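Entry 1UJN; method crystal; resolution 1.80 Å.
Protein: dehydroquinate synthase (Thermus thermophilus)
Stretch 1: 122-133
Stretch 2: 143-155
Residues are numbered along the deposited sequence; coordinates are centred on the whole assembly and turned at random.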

# COMPACT_ATOMS: atom_id res chain seq x y z
N ALA A 122 -13.13 5.71 17.17
CA ALA A 122 -12.26 6.24 16.13
C ALA A 122 -11.30 7.28 16.71
O ALA A 122 -10.15 7.37 16.29
N ILE A 123 -11.78 8.06 17.67
CA ILE A 123 -10.94 9.07 18.30
C ILE A 123 -9.85 8.43 19.15
O ILE A 123 -8.67 8.74 19.02
N VAL A 124 -10.25 7.51 20.02
CA VAL A 124 -9.34 6.83 20.95
C VAL A 124 -8.42 5.80 20.32
O VAL A 124 -7.27 5.66 20.74
N ASP A 125 -8.90 5.09 19.31
CA ASP A 125 -8.11 4.03 18.71
C ASP A 125 -7.60 4.25 17.28
O ASP A 125 -6.44 3.95 16.99
N ALA A 126 -8.44 4.77 16.40
CA ALA A 126 -8.03 4.96 15.02
C ALA A 126 -7.13 6.16 14.71
O ALA A 126 -6.54 6.23 13.62
N SER A 127 -6.99 7.10 15.65
CA SER A 127 -6.17 8.29 15.43
C SER A 127 -4.67 8.06 15.45
O SER A 127 -3.90 8.91 14.99
N VAL A 128 -4.25 6.92 16.00
CA VAL A 128 -2.83 6.58 16.11
C VAL A 128 -2.57 5.16 15.60
O VAL A 128 -3.39 4.26 15.81
N GLY A 129 -1.44 4.96 14.93
CA GLY A 129 -1.11 3.63 14.44
C GLY A 129 -1.01 3.47 12.93
O GLY A 129 -0.32 2.57 12.44
N GLY A 130 -1.71 4.32 12.20
CA GLY A 130 -1.68 4.27 10.75
C GLY A 130 -2.30 3.04 10.11
O GLY A 130 -2.13 2.80 8.92
N LYS A 131 -3.02 2.24 10.90
CA LYS A 131 -3.65 1.04 10.35
C LYS A 131 -4.85 1.35 9.47
O LYS A 131 -5.77 2.05 9.90
N THR A 132 -4.85 0.85 8.24
CA THR A 132 -5.96 1.05 7.33
C THR A 132 -6.19 -0.29 6.64
O THR A 132 -5.32 -1.16 6.69
N GLY A 133 -7.34 -0.47 6.01
CA GLY A 133 -7.58 -1.73 5.33
C GLY A 133 -9.04 -2.12 5.19
O GLY A 133 -9.94 -1.39 5.58
N VAL A 143 -6.39 -7.24 4.32
CA VAL A 143 -5.79 -6.44 3.25
C VAL A 143 -5.74 -5.01 3.74
O VAL A 143 -6.72 -4.49 4.27
N GLY A 144 -4.60 -4.35 3.57
CA GLY A 144 -4.53 -2.99 4.03
C GLY A 144 -3.20 -2.34 3.79
O GLY A 144 -2.44 -2.75 2.92
N ALA A 145 -2.92 -1.31 4.59
CA ALA A 145 -1.69 -0.57 4.46
C ALA A 145 -1.48 0.31 5.67
O ALA A 145 -2.44 0.77 6.29
N PHE A 146 -0.22 0.53 6.03
CA PHE A 146 0.08 1.44 7.12
C PHE A 146 0.24 2.77 6.41
O PHE A 146 1.18 2.97 5.63
N HIS A 147 -0.71 3.67 6.64
CA HIS A 147 -0.71 4.98 6.01
C HIS A 147 -1.24 5.96 7.05
O HIS A 147 -2.38 5.84 7.50
N PHE A 148 -0.40 6.91 7.43
CA PHE A 148 -0.76 7.88 8.46
C PHE A 148 -1.44 9.11 7.93
O PHE A 148 -1.09 9.63 6.87
N PRO A 149 -2.43 9.63 8.68
CA PRO A 149 -3.13 10.83 8.25
C PRO A 149 -2.20 12.03 8.39
O PRO A 149 -1.22 12.00 9.14
N GLN A 150 -2.52 13.08 7.64
CA GLN A 150 -1.75 14.31 7.66
C GLN A 150 -2.23 15.13 8.86
O GLN A 150 -1.59 16.09 9.28
N GLY A 151 -3.37 14.71 9.41
CA GLY A 151 -3.95 15.38 10.56
C GLY A 151 -5.23 14.68 10.98
O GLY A 151 -5.89 14.06 10.14
N VAL A 152 -5.58 14.77 12.26
CA VAL A 152 -6.82 14.16 12.78
C VAL A 152 -7.56 15.27 13.51
O VAL A 152 -7.00 15.94 14.38
N TYR A 153 -8.83 15.46 13.16
CA TYR A 153 -9.64 16.52 13.75
C TYR A 153 -10.94 15.95 14.28
O TYR A 153 -11.85 15.63 13.50
N ALA A 154 -11.01 15.81 15.60
CA ALA A 154 -12.17 15.25 16.30
C ALA A 154 -13.09 16.33 16.85
O ALA A 154 -12.82 16.92 17.89
N GLU A 155 -14.17 16.57 16.12
CA GLU A 155 -15.16 17.57 16.49
C GLU A 155 -16.13 16.92 17.46
O GLU A 155 -16.95 16.10 17.07

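The most striking feature of this contact is how close the two backbones come where glycine faces glycine: the CA atoms of Gly-133 and Gly-144, an antiparallel non-hydrogen-bonded pair, lie just 3.5 Å apart. A CB on Gly-133 would clash with the carbonyl oxygen of Val-143, and one on Gly-144 with that of Thr-132, so neither position has room for a side chain.

Next to this pair, Thr-132 faces Ala-145. Ala-145 N donates to Thr-132 O at 3.2 Å, while Ala-145 O receives a weak bond from Thr-132 N at 3.1 Å and a shorter one from Thr-132 OG1 at 2.7 Å. The p rotamer brings OG1 of Thr-132 within hydrogen-bonding distance of Ala-145 O and leaves CG2 3.7 Å from His-147 O. The small methyl of Ala-145 shares this face of the sheet without crowding the threonine.

Lys-131 and Phe-146 project from the other face. Both are exposed, so the amine can stay in solvent while aliphatic carbon covers the ring. The m chi1 of Lys-131 sets CG 3.7 Å from Phe-146 CE2, and the t angles beyond carry NZ away. The ring, also m, meets Gly-129 O at its edge, with Phe-146 CD2 3.6 Å from that oxygen.

A second aromatic packs on Gly-130, whose CA lies over the face of the Phe-148 ring (m), 4.0 Å from the centroid, in a CH-pi contact. A CB here would strike Phe-148 CE2, and the positive phi also favours glycine. Gly-130 O accepts a hydrogen bond from His-147 N at 2.8 Å.

Farther along, the closest contacts are carbon to carbon. Ile-123, m then t, extends CD1 to within 3.7 Å of Ala-154 CB, a small methyl pointing toward stretch 1. Val-152 (t) likewise points toward stretch 1, its CG1 4.0 Å from Ser-127 CB. The p rotamer of Ser-127 lets OG donate to Ile-123 O at 2.6 Å, satisfying the hydroxyl within its own stretch.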

# COMPACT_ATOMS: atom_id res chain seq x y z
CB ALA A 122 -13.09 6.86 15.00
CB ILE A 123 -11.78 10.02 19.21
CG1 ILE A 123 -12.77 10.81 18.36
CG2 ILE A 123 -10.85 10.96 19.98
CD1 ILE A 123 -13.68 11.73 19.17
CB VAL A 124 -10.14 6.14 22.10
CG1 VAL A 124 -9.20 5.35 23.01
CG2 VAL A 124 -10.88 7.19 22.91
CB ASP A 125 -8.90 2.72 18.78
CG ASP A 125 -8.05 1.50 18.51
OD1 ASP A 125 -6.95 1.40 19.09
OD2 ASP A 125 -8.49 0.64 17.72
CB ALA A 126 -9.27 5.01 14.12
CB SER A 127 -6.51 9.36 16.48
OG SER A 127 -6.33 8.83 17.79
CB VAL A 128 -2.37 6.65 17.58
CG1 VAL A 128 -0.89 6.32 17.70
CG2 VAL A 128 -2.68 8.04 18.14
CB LYS A 131 -4.11 0.10 11.46
CG LYS A 131 -2.99 -0.48 12.29
CD LYS A 131 -3.54 -1.58 13.18
CE LYS A 131 -2.41 -2.34 13.87
NZ LYS A 131 -2.95 -3.48 14.66
CB THR A 132 -5.66 2.12 6.24
OG1 THR A 132 -4.77 1.57 5.26
CG2 THR A 132 -5.02 3.35 6.87
CB VAL A 143 -6.63 -6.51 1.96
CG1 VAL A 143 -5.91 -5.75 0.83
CG2 VAL A 143 -6.85 -7.97 1.56
CB ALA A 145 -1.75 0.31 3.21
CB PHE A 146 1.37 1.03 7.84
CG PHE A 146 1.18 -0.13 8.78
CD1 PHE A 146 1.60 -1.40 8.42
CD2 PHE A 146 0.55 0.06 10.01
CE1 PHE A 146 1.39 -2.48 9.28
CE2 PHE A 146 0.34 -1.02 10.87
CZ PHE A 146 0.76 -2.29 10.50
CB HIS A 147 -1.60 4.95 4.77
CG HIS A 147 -1.47 6.16 3.90
ND1 HIS A 147 -0.25 6.64 3.49
CD2 HIS A 147 -2.40 6.98 3.35
CE1 HIS A 147 -0.43 7.71 2.72
NE2 HIS A 147 -1.73 7.93 2.63
CB PHE A 148 0.48 8.30 9.25
CG PHE A 148 1.20 7.15 9.87
CD1 PHE A 148 2.13 6.43 9.14
CD2 PHE A 148 0.91 6.76 11.17
CE1 PHE A 148 2.76 5.32 9.70
CE2 PHE A 148 1.54 5.65 11.74
CZ PHE A 148 2.47 4.93 11.00
CB PRO A 149 -4.32 10.90 9.21
CG PRO A 149 -3.77 10.33 10.47
CD PRO A 149 -2.95 9.14 9.97
CB GLN A 150 -2.00 15.06 6.36
CG GLN A 150 -1.15 16.26 6.13
CD GLN A 150 -1.36 16.80 4.74
OE1 GLN A 150 -0.57 16.55 3.82
NE2 GLN A 150 -2.42 17.59 4.57
CB VAL A 152 -6.53 13.02 13.78
CG1 VAL A 152 -7.85 12.47 14.33
CG2 VAL A 152 -5.76 11.91 13.08
CB TYR A 153 -9.89 17.59 12.69
CG TYR A 153 -8.59 18.19 12.18
CD1 TYR A 153 -8.01 19.28 12.83
CD2 TYR A 153 -7.88 17.59 11.14
CE1 TYR A 153 -6.75 19.76 12.45
CE2 TYR A 153 -6.62 18.06 10.76
CZ TYR A 153 -6.07 19.14 11.42
OH TYR A 153 -4.80 19.58 11.09
CB ALA A 154 -11.70 14.34 17.44
CB GLU A 155 -15.92 18.03 15.24
CG GLU A 155 -17.06 18.99 15.52
CD GLU A 155 -16.62 20.16 16.37
OE1 GLU A 155 -15.71 20.91 15.94
OE2 GLU A 155 -17.19 20.33 17.47